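Protein argonaute (Marinitoga piezophila, PDB 5I4A) cleaves single-stranded DNA targets complementary to its short 5'-hydroxyl guide RNA, preferring manganese, and may defend the cell against invading mobile genetic elements. Local coordinates at residues L444-D449 with I463-N468; I11-K16 with N248-L253; N367-N372 with P394-L399. All blocks are in the same frame, centred on the assembly; numbering follows the deposited sequence.

Interaction 1 (L444-D449 with I463-N468); sequences LYIGID and IAAVDN
Ile-448 holds CG1 beside its backbone N, anti to the carbonyl carbon, and a second turn at chi2 (-61°) brings CD1 against Ile-463. Ile-463 places CG2 beside its own N while CG1 takes the crowded position between N and carbonyl carbon. The two side chains therefore run side by side, and CD1 of Ile-448 rests 3.6 Å from CG2 of Ile-463. Further along the same face, CG1 of Ile-446 and CD1 of Leu-444 both touch the CB of Ala-465. Helix 485-507 packs on this face, Ala-499 touching Ile-463 and Ala-465.

The backbones are a beta hairpin, the first two strands of the RNase H fold of the PIWI domain. Tyr-445 and Val-466 form one hydrogen-bonded pair, with Val-466 N 2.8 Å from Tyr-445 O. Gly-447 and Ala-464 form the next, where the bond from Gly-447 N to Ala-464 O is short at 2.7 Å and nearly straight (168°). On the face that carries Tyr-445, Ala-464 and Val-466, CB of Tyr-445 lies 3.9 Å from CG2 of Val-466, and the edge of the tyrosine ring passes CA of Asn-468; OH of Tyr-445 is hydrogen-bonded to Gln-601 and Asn-443. Helix 621-631 meets Ala-464 and Val-466 here. One residue past the paired Ile-448, the strand delivers Asp-449, inferred to be catalytic and, by similarity, a ligand of both manganese ions; its carboxylate leads away from segment 463-468, and its side chain touches Asp-519 on the adjoining strand 513-519.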
ATOM      1  N   LEU A 444      -9.321 -21.613  -2.587  1.00 33.71           N
ATOM      2  CA  LEU A 444      -8.444 -21.220  -1.491  1.00 36.87           C
ATOM      3  C   LEU A 444      -7.734 -19.935  -1.897  1.00 40.20           C
ATOM      4  O   LEU A 444      -6.892 -19.943  -2.803  1.00 34.74           O
ATOM      5  CB  LEU A 444      -7.447 -22.330  -1.163  1.00 38.36           C
ATOM      6  CG  LEU A 444      -6.357 -22.003  -0.139  1.00 43.15           C
ATOM      7  CD1 LEU A 444      -6.977 -21.565   1.174  1.00 32.16           C
ATOM      8  CD2 LEU A 444      -5.438 -23.197   0.069  1.00 40.65           C
ATOM      9  N   TYR A 445      -8.077 -18.838  -1.229  1.00 40.73           N
ATOM     10  CA  TYR A 445      -7.538 -17.524  -1.548  1.00 32.80           C
ATOM     11  C   TYR A 445      -6.363 -17.229  -0.624  1.00 30.48           C
ATOM     12  O   TYR A 445      -6.528 -17.167   0.598  1.00 34.27           O
ATOM     13  CB  TYR A 445      -8.624 -16.456  -1.422  1.00 28.14           C
ATOM     14  CG  TYR A 445      -9.834 -16.754  -2.282  1.00 25.40           C
ATOM     15  CD1 TYR A 445      -9.795 -16.566  -3.656  1.00 25.39           C
ATOM     16  CD2 TYR A 445     -11.010 -17.239  -1.723  1.00 28.35           C
ATOM     17  CE1 TYR A 445     -10.892 -16.844  -4.450  1.00 35.80           C
ATOM     18  CE2 TYR A 445     -12.115 -17.521  -2.511  1.00 30.63           C
ATOM     19  CZ  TYR A 445     -12.049 -17.320  -3.872  1.00 30.06           C
ATOM     20  OH  TYR A 445     -13.140 -17.599  -4.663  1.00 31.90           O
ATOM     21  N   ILE A 446      -5.183 -17.045  -1.213  1.00 33.30           N
ATOM     22  CA  ILE A 446      -3.933 -16.886  -0.482  1.00 35.81           C
ATOM     23  C   ILE A 446      -3.281 -15.582  -0.917  1.00 35.61           C
ATOM     24  O   ILE A 446      -3.213 -15.286  -2.116  1.00 29.78           O
ATOM     25  CB  ILE A 446      -2.992 -18.081  -0.729  1.00 46.46           C
ATOM     26  CG1 ILE A 446      -3.596 -19.366  -0.156  1.00 44.81           C
ATOM     27  CG2 ILE A 446      -1.617 -17.823  -0.132  1.00 48.51           C
ATOM     28  CD1 ILE A 446      -2.841 -20.619  -0.547  1.00 45.66           C
ATOM     29  N   GLY A 447      -2.813 -14.804   0.053  1.00 31.58           N
ATOM     30  CA  GLY A 447      -2.069 -13.579  -0.211  1.00 30.64           C
ATOM     31  C   GLY A 447      -0.622 -13.748   0.217  1.00 36.87           C
ATOM     32  O   GLY A 447      -0.341 -14.397   1.226  1.00 37.30           O
ATOM     33  N   ILE A 448       0.290 -13.160  -0.555  1.00 39.19           N
ATOM     34  CA  ILE A 448       1.726 -13.320  -0.343  1.00 41.11           C
ATOM     35  C   ILE A 448       2.367 -11.942  -0.261  1.00 38.13           C
ATOM     36  O   ILE A 448       2.309 -11.171  -1.225  1.00 31.58           O
ATOM     37  CB  ILE A 448       2.390 -14.141  -1.461  1.00 43.85           C
ATOM     38  CG1 ILE A 448       1.677 -15.480  -1.651  1.00 45.59           C
ATOM     39  CG2 ILE A 448       3.868 -14.352  -1.155  1.00 30.05           C
ATOM     40  CD1 ILE A 448       1.709 -16.363  -0.433  1.00 35.94           C
ATOM     41  N   ASP A 449       2.998 -11.645   0.876  1.00 35.69           N
ATOM     42  CA  ASP A 449       3.810 -10.443   1.053  1.00 42.64           C
ATOM     43  C   ASP A 449       5.243 -10.893   1.307  1.00 43.45           C
ATOM     44  O   ASP A 449       5.545 -11.457   2.365  1.00 40.06           O
ATOM     45  CB  ASP A 449       3.289  -9.580   2.204  1.00 47.34           C
ATOM     46  CG  ASP A 449       3.977  -8.218   2.285  1.00 52.74           C
ATOM     47  OD1 ASP A 449       5.164  -8.104   1.914  1.00 62.55           O
ATOM     48  OD2 ASP A 449       3.322  -7.252   2.730  1.00 56.97           O
ATOM     49  N   ILE A 463       2.313 -14.823   4.694  1.00 31.90           N
ATOM     50  CA  ILE A 463       1.243 -15.350   3.859  1.00 31.17           C
ATOM     51  C   ILE A 463      -0.047 -15.399   4.669  1.00 30.29           C
ATOM     52  O   ILE A 463      -0.031 -15.517   5.898  1.00 30.33           O
ATOM     53  CB  ILE A 463       1.581 -16.749   3.283  1.00 44.09           C
ATOM     54  CG1 ILE A 463       1.306 -17.854   4.306  1.00 45.53           C
ATOM     55  CG2 ILE A 463       3.034 -16.810   2.836  1.00 48.78           C
ATOM     56  CD1 ILE A 463       0.110 -18.725   3.960  1.00 45.53           C
ATOM     57  N   ALA A 464      -1.175 -15.311   3.965  1.00 29.51           N
ATOM     58  CA  ALA A 464      -2.489 -15.331   4.591  1.00 28.65           C
ATOM     59  C   ALA A 464      -3.471 -16.023   3.659  1.00 34.92           C
ATOM     60  O   ALA A 464      -3.523 -15.708   2.466  1.00 32.40           O
ATOM     61  CB  ALA A 464      -2.974 -13.912   4.910  1.00 28.26           C
ATOM     62  N   ALA A 465      -4.250 -16.957   4.204  1.00 35.59           N
ATOM     63  CA  ALA A 465      -5.240 -17.706   3.442  1.00 35.81           C
ATOM     64  C   ALA A 465      -6.624 -17.499   4.043  1.00 30.03           C
ATOM     65  O   ALA A 465      -6.781 -17.478   5.269  1.00 26.17           O
ATOM     66  CB  ALA A 465      -4.898 -19.199   3.411  1.00 27.48           C
ATOM     67  N   VAL A 466      -7.627 -17.337   3.174  1.00 29.91           N
ATOM     68  CA  VAL A 466      -9.011 -17.145   3.593  1.00 25.52           C
ATOM     69  C   VAL A 466      -9.924 -17.964   2.690  1.00 37.12           C
ATOM     70  O   VAL A 466      -9.533 -18.405   1.606  1.00 38.61           O
ATOM     71  CB  VAL A 466      -9.452 -15.661   3.563  1.00 27.35           C
ATOM     72  CG1 VAL A 466      -8.454 -14.767   4.294  1.00 27.49           C
ATOM     73  CG2 VAL A 466      -9.657 -15.193   2.130  1.00 32.35           C
ATOM     74  N   ASP A 467     -11.163 -18.153   3.144  1.00 30.39           N
ATOM     75  CA  ASP A 467     -12.167 -18.858   2.364  1.00 30.21           C
ATOM     76  C   ASP A 467     -13.121 -17.855   1.715  1.00 36.36           C
ATOM     77  O   ASP A 467     -12.931 -16.636   1.793  1.00 38.01           O
ATOM     78  CB  ASP A 467     -12.900 -19.894   3.232  1.00 29.18           C
ATOM     79  CG  ASP A 467     -13.746 -19.273   4.346  1.00 28.60           C
ATOM     80  OD1 ASP A 467     -14.093 -18.076   4.290  1.00 36.70           O
ATOM     81  OD2 ASP A 467     -14.090 -20.017   5.290  1.00 37.49           O
ATOM     82  N   ASN A 468     -14.175 -18.374   1.079  1.00 33.09           N
ATOM     83  CA  ASN A 468     -15.112 -17.532   0.344  1.00 33.95           C
ATOM     84  C   ASN A 468     -15.924 -16.618   1.252  1.00 30.65           C
ATOM     85  O   ASN A 468     -16.502 -15.640   0.768  1.00 28.09           O
ATOM     86  CB  ASN A 468     -16.059 -18.407  -0.478  1.00 39.43           C
ATOM     87  CG  ASN A 468     -17.057 -19.152   0.386  1.00 29.78           C
ATOM     88  OD1 ASN A 468     -16.681 -19.969   1.227  1.00 30.66           O
ATOM     89  ND2 ASN A 468     -18.337 -18.874   0.181  1.00 29.70           N
TER

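Interaction 2 (I11-K16 with N248-L253)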
ATOM      1  N   ILE A  11       4.317   4.314 -27.014  1.00 34.89           N
ATOM      2  CA  ILE A  11       5.721   4.566 -27.313  1.00 40.39           C
ATOM      3  C   ILE A  11       6.001   4.088 -28.730  1.00 42.00           C
ATOM      4  O   ILE A  11       5.789   2.914 -29.053  1.00 42.60           O
ATOM      5  CB  ILE A  11       6.635   3.866 -26.297  1.00 36.65           C
ATOM      6  CG1 ILE A  11       6.527   4.564 -24.938  1.00 43.96           C
ATOM      7  CG2 ILE A  11       8.074   3.840 -26.797  1.00 35.64           C
ATOM      8  CD1 ILE A  11       6.876   3.683 -23.764  1.00 50.15           C
ATOM      9  N   ASP A  12       6.474   4.996 -29.579  1.00 37.74           N
ATOM     10  CA  ASP A  12       6.738   4.716 -30.991  1.00 41.48           C
ATOM     11  C   ASP A  12       8.230   4.902 -31.257  1.00 40.79           C
ATOM     12  O   ASP A  12       8.666   5.948 -31.741  1.00 49.90           O
ATOM     13  CB  ASP A  12       5.886   5.614 -31.895  1.00 52.31           C
ATOM     14  CG  ASP A  12       6.110   5.336 -33.369  1.00 73.15           C
ATOM     15  OD1 ASP A  12       5.553   4.341 -33.878  1.00 85.34           O
ATOM     16  OD2 ASP A  12       6.845   6.109 -34.021  1.00 74.42           O
ATOM     17  N   ILE A  13       9.011   3.878 -30.928  1.00 38.18           N
ATOM     18  CA  ILE A  13      10.445   3.845 -31.215  1.00 36.96           C
ATOM     19  C   ILE A  13      10.816   2.436 -31.645  1.00 32.75           C
ATOM     20  O   ILE A  13      10.072   1.480 -31.390  1.00 36.01           O
ATOM     21  CB  ILE A  13      11.293   4.263 -29.994  1.00 43.45           C
ATOM     22  CG1 ILE A  13      11.155   3.237 -28.869  1.00 33.45           C
ATOM     23  CG2 ILE A  13      10.931   5.662 -29.511  1.00 52.75           C
ATOM     24  CD1 ILE A  13      12.152   3.434 -27.748  1.00 40.00           C
ATOM     25  N   PRO A  14      11.957   2.276 -32.319  1.00 36.89           N
ATOM     26  CA  PRO A  14      12.429   0.923 -32.639  1.00 35.35           C
ATOM     27  C   PRO A  14      12.571   0.073 -31.385  1.00 39.78           C
ATOM     28  O   PRO A  14      13.097   0.523 -30.365  1.00 42.98           O
ATOM     29  CB  PRO A  14      13.784   1.173 -33.308  1.00 39.11           C
ATOM     30  CG  PRO A  14      13.651   2.528 -33.915  1.00 43.20           C
ATOM     31  CD  PRO A  14      12.771   3.315 -32.981  1.00 40.77           C
ATOM     32  N   LYS A  15      12.093  -1.169 -31.470  1.00 38.76           N
ATOM     33  CA  LYS A  15      12.163  -2.104 -30.345  1.00 45.23           C
ATOM     34  C   LYS A  15      13.546  -2.755 -30.283  1.00 45.28           C
ATOM     35  O   LYS A  15      13.708  -3.970 -30.398  1.00 42.15           O
ATOM     36  CB  LYS A  15      11.070  -3.162 -30.443  1.00 44.18           C
ATOM     37  CG  LYS A  15       9.640  -2.647 -30.319  1.00 47.70           C
ATOM     38  CD  LYS A  15       9.552  -1.351 -29.525  1.00 53.22           C
ATOM     39  CE  LYS A  15       8.123  -0.832 -29.494  1.00 56.02           C
ATOM     40  NZ  LYS A  15       8.048   0.617 -29.151  1.00 52.08           N
ATOM     41  N   LYS A  16      14.556  -1.910 -30.090  1.00 42.66           N
ATOM     42  CA  LYS A  16      15.932  -2.377 -30.055  1.00 45.80           C
ATOM     43  C   LYS A  16      16.771  -1.398 -29.247  1.00 43.97           C
ATOM     44  O   LYS A  16      16.452  -0.210 -29.157  1.00 35.69           O
ATOM     45  CB  LYS A  16      16.502  -2.536 -31.469  1.00 39.95           C
ATOM     46  CG  LYS A  16      16.502  -1.251 -32.273  1.00 50.60           C
ATOM     47  CD  LYS A  16      17.107  -1.445 -33.653  1.00 54.22           C
ATOM     48  CE  LYS A  16      16.142  -2.150 -34.587  1.00 52.88           C
ATOM     49  NZ  LYS A  16      16.726  -2.316 -35.946  1.00 51.03           N
ATOM     50  N   ASN A 248       8.050  14.308 -27.252  1.00 45.20           N
ATOM     51  CA  ASN A 248       7.659  13.999 -28.623  1.00 47.67           C
ATOM     52  C   ASN A 248       8.644  13.053 -29.293  1.00 46.18           C
ATOM     53  O   ASN A 248       8.296  12.409 -30.288  1.00 44.94           O
ATOM     54  CB  ASN A 248       7.531  15.284 -29.450  1.00 53.46           C
ATOM     55  CG  ASN A 248       8.872  15.792 -29.968  1.00 55.19           C
ATOM     56  OD1 ASN A 248       9.900  15.680 -29.298  1.00 57.09           O
ATOM     57  ND2 ASN A 248       8.862  16.356 -31.171  1.00 65.83           N
ATOM     58  N   LYS A 249       9.865  12.959 -28.762  1.00 54.73           N
ATOM     59  CA  LYS A 249      10.860  12.048 -29.312  1.00 63.91           C
ATOM     60  C   LYS A 249      10.359  10.608 -29.320  1.00 62.99           C
ATOM     61  O   LYS A 249      10.622   9.861 -30.270  1.00 57.44           O
ATOM     62  CB  LYS A 249      12.162  12.162 -28.514  1.00 66.08           C
ATOM     63  CG  LYS A 249      12.958  13.431 -28.805  1.00 63.67           C
ATOM     64  CD  LYS A 249      14.174  13.574 -27.898  1.00 57.59           C
ATOM     65  CE  LYS A 249      15.171  14.562 -28.490  1.00 49.93           C
ATOM     66  NZ  LYS A 249      16.150  15.058 -27.485  1.00 44.60           N
ATOM     67  N   ILE A 250       9.629  10.200 -28.285  1.00 54.46           N
ATOM     68  CA  ILE A 250       9.239   8.802 -28.128  1.00 45.59           C
ATOM     69  C   ILE A 250       7.735   8.575 -28.186  1.00 43.95           C
ATOM     70  O   ILE A 250       7.311   7.412 -28.267  1.00 43.02           O
ATOM     71  CB  ILE A 250       9.811   8.196 -26.827  1.00 46.55           C
ATOM     72  CG1 ILE A 250       9.271   8.930 -25.599  1.00 42.60           C
ATOM     73  CG2 ILE A 250      11.334   8.221 -26.847  1.00 45.06           C
ATOM     74  CD1 ILE A 250       9.693   8.301 -24.284  1.00 43.83           C
ATOM     75  N   THR A 251       6.907   9.618 -28.155  1.00 43.92           N
ATOM     76  CA  THR A 251       5.467   9.395 -28.164  1.00 48.24           C
ATOM     77  C   THR A 251       4.755  10.641 -28.671  1.00 48.27           C
ATOM     78  O   THR A 251       5.309  11.743 -28.667  1.00 47.82           O
ATOM     79  CB  THR A 251       4.951   9.013 -26.769  1.00 49.50           C
ATOM     80  OG1 THR A 251       3.602   8.537 -26.866  1.00 53.38           O
ATOM     81  CG2 THR A 251       4.994  10.210 -25.832  1.00 44.27           C
ATOM     82  N   ASN A 252       3.511  10.447 -29.113  1.00 45.31           N
ATOM     83  CA  ASN A 252       2.641  11.540 -29.545  1.00 51.22           C
ATOM     84  C   ASN A 252       1.720  11.880 -28.378  1.00 46.21           C
ATOM     85  O   ASN A 252       0.731  11.185 -28.129  1.00 46.42           O
ATOM     86  CB  ASN A 252       1.845  11.154 -30.790  1.00 46.31           C
ATOM     87  CG  ASN A 252       1.028  12.313 -31.351  1.00 51.12           C
ATOM     88  OD1 ASN A 252       0.855  13.346 -30.703  1.00 52.89           O
ATOM     89  ND2 ASN A 252       0.516  12.138 -32.563  1.00 48.50           N
ATOM     90  N   LEU A 253       2.039  12.969 -27.676  1.00 46.40           N
ATOM     91  CA  LEU A 253       1.259  13.394 -26.520  1.00 46.58           C
ATOM     92  C   LEU A 253      -0.150  13.846 -26.877  1.00 51.61           C
ATOM     93  O   LEU A 253      -0.943  14.112 -25.967  1.00 53.17           O
ATOM     94  CB  LEU A 253       1.988  14.522 -25.795  1.00 50.65           C
ATOM     95  CG  LEU A 253       3.367  14.158 -25.253  1.00 46.08           C
ATOM     96  CD1 LEU A 253       4.017  15.371 -24.624  1.00 52.35           C
ATOM     97  CD2 LEU A 253       3.254  13.023 -24.247  1.00 47.42           C
TER
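A single direct hydrogen bond joins the two loops: Asp-12 N donates to Ile-250 O over 2.9 Å. It is nearly straight at the hydrogen (165°), and the donor lies in the plane of the carbonyl. The same oxygen receives a CA-H...O contact from Ile-11, whose CA stands 3.4 Å away, so two successive residues of segment 11-16 close on one acceptor. CG2 of Ile-11 also comes up against this Ile-250 O, at 3.9 Å.

The apolar contact is that of Ile-13 with Ile-250. They run alongside each other in the same direction, and both carry CG1 in the crowded position between N and carbonyl carbon (chi1 66° and 62°). That torsion leaves each CG2 beside its own backbone N, and these two methyls meet at 3.7 Å. Helix 84-101 packs on two of the isoleucines, Leu-91 touching Ile-11 and Tyr-94 touching Ile-250.

Polar side chains act within or beside the segments. Lys-15, centre of an inverse gamma turn, bends at chi2 and then runs extended back along the segment, so that NZ donates to Ile-13 O at 3.1 Å, meeting a lone pair of the oxygen within the plane of the carbonyl, and more weakly to Ile-11 O. Thr-251 OG1 is hydrogen-bonded to Lys-10 O.

What results is an interdomain loop-to-loop junction within the PAZ lobe of Argonaute, joining the N-terminal domain to linker L2 away from the annotated catalytic and metal sites.

Interaction 3 (N367-N372 with P394-L399)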
ATOM      1  N   ASN A 367      -7.470 -15.080  34.859  1.00 37.54           N
ATOM      2  CA  ASN A 367      -6.870 -16.296  34.322  1.00 35.60           C
ATOM      3  C   ASN A 367      -7.927 -17.337  33.970  1.00 33.87           C
ATOM      4  O   ASN A 367      -7.775 -18.074  32.988  1.00 39.86           O
ATOM      5  CB  ASN A 367      -5.860 -16.863  35.318  1.00 44.69           C
ATOM      6  CG  ASN A 367      -5.249 -18.167  34.853  1.00 50.43           C
ATOM      7  OD1 ASN A 367      -4.254 -18.177  34.127  1.00 46.33           O
ATOM      8  ND2 ASN A 367      -5.842 -19.280  35.271  1.00 44.24           N
ATOM      9  N   GLN A 368      -9.006 -17.417  34.752  1.00 38.95           N
ATOM     10  CA  GLN A 368     -10.045 -18.407  34.490  1.00 38.92           C
ATOM     11  C   GLN A 368     -10.994 -17.996  33.373  1.00 46.38           C
ATOM     12  O   GLN A 368     -11.875 -18.786  33.017  1.00 44.99           O
ATOM     13  CB  GLN A 368     -10.850 -18.705  35.764  1.00 43.86           C
ATOM     14  CG  GLN A 368     -11.549 -17.510  36.413  1.00 48.18           C
ATOM     15  CD  GLN A 368     -12.863 -17.133  35.755  1.00 58.67           C
ATOM     16  OE1 GLN A 368     -13.833 -17.888  35.800  1.00 59.44           O
ATOM     17  NE2 GLN A 368     -12.901 -15.952  35.147  1.00 53.58           N
ATOM     18  N   ILE A 369     -10.845 -16.791  32.819  1.00 44.11           N
ATOM     19  CA  ILE A 369     -11.723 -16.362  31.736  1.00 32.88           C
ATOM     20  C   ILE A 369     -11.506 -17.266  30.534  1.00 39.13           C
ATOM     21  O   ILE A 369     -10.380 -17.419  30.043  1.00 36.68           O
ATOM     22  CB  ILE A 369     -11.480 -14.893  31.383  1.00 29.02           C
ATOM     23  CG1 ILE A 369     -12.142 -13.981  32.419  1.00 35.02           C
ATOM     24  CG2 ILE A 369     -12.003 -14.591  29.980  1.00 33.90           C
ATOM     25  CD1 ILE A 369     -11.840 -12.511  32.225  1.00 35.02           C
ATOM     26  N   GLU A 370     -12.583 -17.869  30.057  1.00 34.36           N
ATOM     27  CA  GLU A 370     -12.567 -18.703  28.869  1.00 44.07           C
ATOM     28  C   GLU A 370     -13.462 -18.070  27.807  1.00 48.20           C
ATOM     29  O   GLU A 370     -14.079 -17.024  28.026  1.00 45.63           O
ATOM     30  CB  GLU A 370     -13.021 -20.126  29.199  1.00 52.40           C
ATOM     31  CG  GLU A 370     -12.449 -20.691  30.492  1.00 66.71           C
ATOM     32  CD  GLU A 370     -11.587 -21.912  30.258  1.00 75.21           C
ATOM     33  OE1 GLU A 370     -11.079 -22.070  29.129  1.00 82.37           O
ATOM     34  OE2 GLU A 370     -11.420 -22.718  31.199  1.00 71.39           O
ATOM     35  N   ASP A 371     -13.516 -18.719  26.643  1.00 44.09           N
ATOM     36  CA  ASP A 371     -14.357 -18.295  25.526  1.00 47.57           C
ATOM     37  C   ASP A 371     -13.970 -16.909  25.020  1.00 40.04           C
ATOM     38  O   ASP A 371     -12.880 -16.409  25.319  1.00 42.91           O
ATOM     39  CB  ASP A 371     -15.834 -18.313  25.923  1.00 55.35           C
ATOM     40  CG  ASP A 371     -16.198 -19.530  26.744  1.00 75.87           C
ATOM     41  OD1 ASP A 371     -15.376 -20.468  26.807  1.00 84.85           O
ATOM     42  OD2 ASP A 371     -17.300 -19.551  27.330  1.00 85.36           O
ATOM     43  N   ASN A 372     -14.862 -16.285  24.250  1.00 33.30           N
ATOM     44  CA  ASN A 372     -14.610 -14.980  23.648  1.00 28.53           C
ATOM     45  C   ASN A 372     -15.051 -13.897  24.624  1.00 33.50           C
ATOM     46  O   ASN A 372     -16.247 -13.742  24.889  1.00 47.67           O
ATOM     47  CB  ASN A 372     -15.352 -14.845  22.322  1.00 22.34           C
ATOM     48  CG  ASN A 372     -15.136 -16.036  21.412  1.00 27.83           C
ATOM     49  OD1 ASN A 372     -14.003 -16.434  21.151  1.00 32.98           O
ATOM     50  ND2 ASN A 372     -16.232 -16.625  20.936  1.00 32.80           N
ATOM     51  N   PRO A 394      -3.077 -10.365  28.513  1.00 31.06           N
ATOM     52  CA  PRO A 394      -3.436 -11.783  28.642  1.00 31.43           C
ATOM     53  C   PRO A 394      -3.991 -12.324  27.333  1.00 36.69           C
ATOM     54  O   PRO A 394      -4.841 -11.700  26.692  1.00 29.10           O
ATOM     55  CB  PRO A 394      -4.492 -11.783  29.755  1.00 32.89           C
ATOM     56  CG  PRO A 394      -4.224 -10.538  30.536  1.00 32.27           C
ATOM     57  CD  PRO A 394      -3.725  -9.532  29.542  1.00 29.52           C
ATOM     58  N   ASP A 395      -3.498 -13.497  26.935  1.00 32.63           N
ATOM     59  CA  ASP A 395      -3.829 -14.050  25.630  1.00 31.86           C
ATOM     60  C   ASP A 395      -5.227 -14.647  25.571  1.00 23.00           C
ATOM     61  O   ASP A 395      -5.733 -14.893  24.473  1.00 40.97           O
ATOM     62  CB  ASP A 395      -2.799 -15.109  25.233  1.00 49.93           C
ATOM     63  CG  ASP A 395      -1.405 -14.533  25.084  1.00 71.37           C
ATOM     64  OD1 ASP A 395      -1.282 -13.377  24.627  1.00 79.84           O
ATOM     65  OD2 ASP A 395      -0.432 -15.233  25.432  1.00 77.78           O
ATOM     66  N   ASN A 396      -5.864 -14.885  26.715  1.00 31.56           N
ATOM     67  CA  ASN A 396      -7.226 -15.399  26.711  1.00 32.98           C
ATOM     68  C   ASN A 396      -8.271 -14.300  26.555  1.00 23.96           C
ATOM     69  O   ASN A 396      -9.469 -14.597  26.581  1.00 33.90           O
ATOM     70  CB  ASN A 396      -7.492 -16.201  27.989  1.00 29.72           C
ATOM     71  CG  ASN A 396      -7.236 -15.399  29.249  1.00 33.70           C
ATOM     72  OD1 ASN A 396      -6.365 -14.531  29.283  1.00 32.58           O
ATOM     73  ND2 ASN A 396      -7.998 -15.690  30.299  1.00 32.58           N
ATOM     74  N   LEU A 397      -7.852 -13.049  26.385  1.00 22.45           N
ATOM     75  CA  LEU A 397      -8.762 -11.932  26.178  1.00 22.28           C
ATOM     76  C   LEU A 397      -8.587 -11.361  24.777  1.00 21.70           C
ATOM     77  O   LEU A 397      -7.484 -11.351  24.224  1.00 27.28           O
ATOM     78  CB  LEU A 397      -8.525 -10.825  27.210  1.00 22.83           C
ATOM     79  CG  LEU A 397      -8.670 -11.205  28.685  1.00 23.36           C
ATOM     80  CD1 LEU A 397      -8.279 -10.036  29.571  1.00 26.64           C
ATOM     81  CD2 LEU A 397     -10.090 -11.652  28.984  1.00 22.38           C
ATOM     82  N   ILE A 398      -9.691 -10.880  24.214  1.00 20.00           N
ATOM     83  CA  ILE A 398      -9.694 -10.245  22.900  1.00 16.60           C
ATOM     84  C   ILE A 398      -9.493  -8.750  23.135  1.00 17.62           C
ATOM     85  O   ILE A 398     -10.411  -8.045  23.559  1.00 14.05           O
ATOM     86  CB  ILE A 398     -10.988 -10.532  22.135  1.00 17.08           C
ATOM     87  CG1 ILE A 398     -11.184 -12.040  21.967  1.00 25.77           C
ATOM     88  CG2 ILE A 398     -10.967  -9.847  20.773  1.00 15.40           C
ATOM     89  CD1 ILE A 398     -12.503 -12.420  21.322  1.00 27.58           C
ATOM     90  N   LEU A 399      -8.286  -8.271  22.855  1.00 16.30           N
ATOM     91  CA  LEU A 399      -7.924  -6.889  23.141  1.00 19.87           C
ATOM     92  C   LEU A 399      -8.712  -5.940  22.245  1.00 31.99           C
ATOM     93  O   LEU A 399      -8.647  -6.035  21.013  1.00 22.70           O
ATOM     94  CB  LEU A 399      -6.419  -6.707  22.949  1.00 22.93           C
ATOM     95  CG  LEU A 399      -5.788  -5.342  23.214  1.00 32.35           C
ATOM     96  CD1 LEU A 399      -6.230  -4.814  24.556  1.00 32.37           C
ATOM     97  CD2 LEU A 399      -4.276  -5.457  23.163  1.00 20.86           C
TER
HETATM   98  O   HOH W   1     -11.283 -14.230  24.792  1.00 28.48           O
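Asn-396 makes the direct polar contact with its amide nitrogen, ND2 lying 3.0 Å from Ile-369 O. The bond is close to straight (165°); it reaches a lone pair in the carbonyl plane, and the acceptor is only 10° out of the amide plane. Next to it the contact is apolar. Ile-369 and Leu-397 cross at about a right angle, and CD2 of Leu-397 rests 3.6 Å from CG2 of Ile-369 with the CD1 of that isoleucine close by. At the other end CD1 of Ile-398 touches CB of Asn-372 at 3.9 Å.

Between these points one water joins the backbones, donating to Asp-371 O at 2.8 Å and to Asn-396 O at 2.6 Å.

The amide of Asn-396 is set by its first torsion (chi1 56°), which puts CG in the crowded position between N and carbonyl carbon, and by a second acceptor for ND2, Ile-366 O. The type I turn from Pro-394 to Leu-397 presents this side chain to the opposite loop. Behind the apolar pair stand Ile-299 and Phe-301 of strand 295-302. Asp-371 is in a salt bridge with Lys-297, while Asn-372 ND2 is hydrogen-bonded to Glu-428.

Both segments lead into neighbouring parallel strands, 374-379 and 398-403, with Ile-398 already paired by backbone bonds to Val-373 and Ala-375; the arrangement belongs to the edge of the parallel sheet in the alpha/beta fold of the Mid domain, where the loops entering two adjacent strands meet.

From the N terminus, the chain leaves strand 8-10 through segment 11-16 and builds the rest of the N-terminal domain, L1 and PAZ before segment 248-253 of L2 closes interaction 2, a loop of more than 230 residues. Interaction 3 then opens and closes inside the Mid domain, its short loop holding strand 374-379 and helix 387-392. Interaction 1 follows as a beta hairpin in the PIWI domain, with 13 residues between its segments. The three neither nest nor cross. Interaction 2 serves the PAZ lobe, the other two the PIWI lobe. Centres of interactions 2 and 3 are about 63 Å apart, on opposite sides of the chain's centre; interaction 1 is the nearest to that centre.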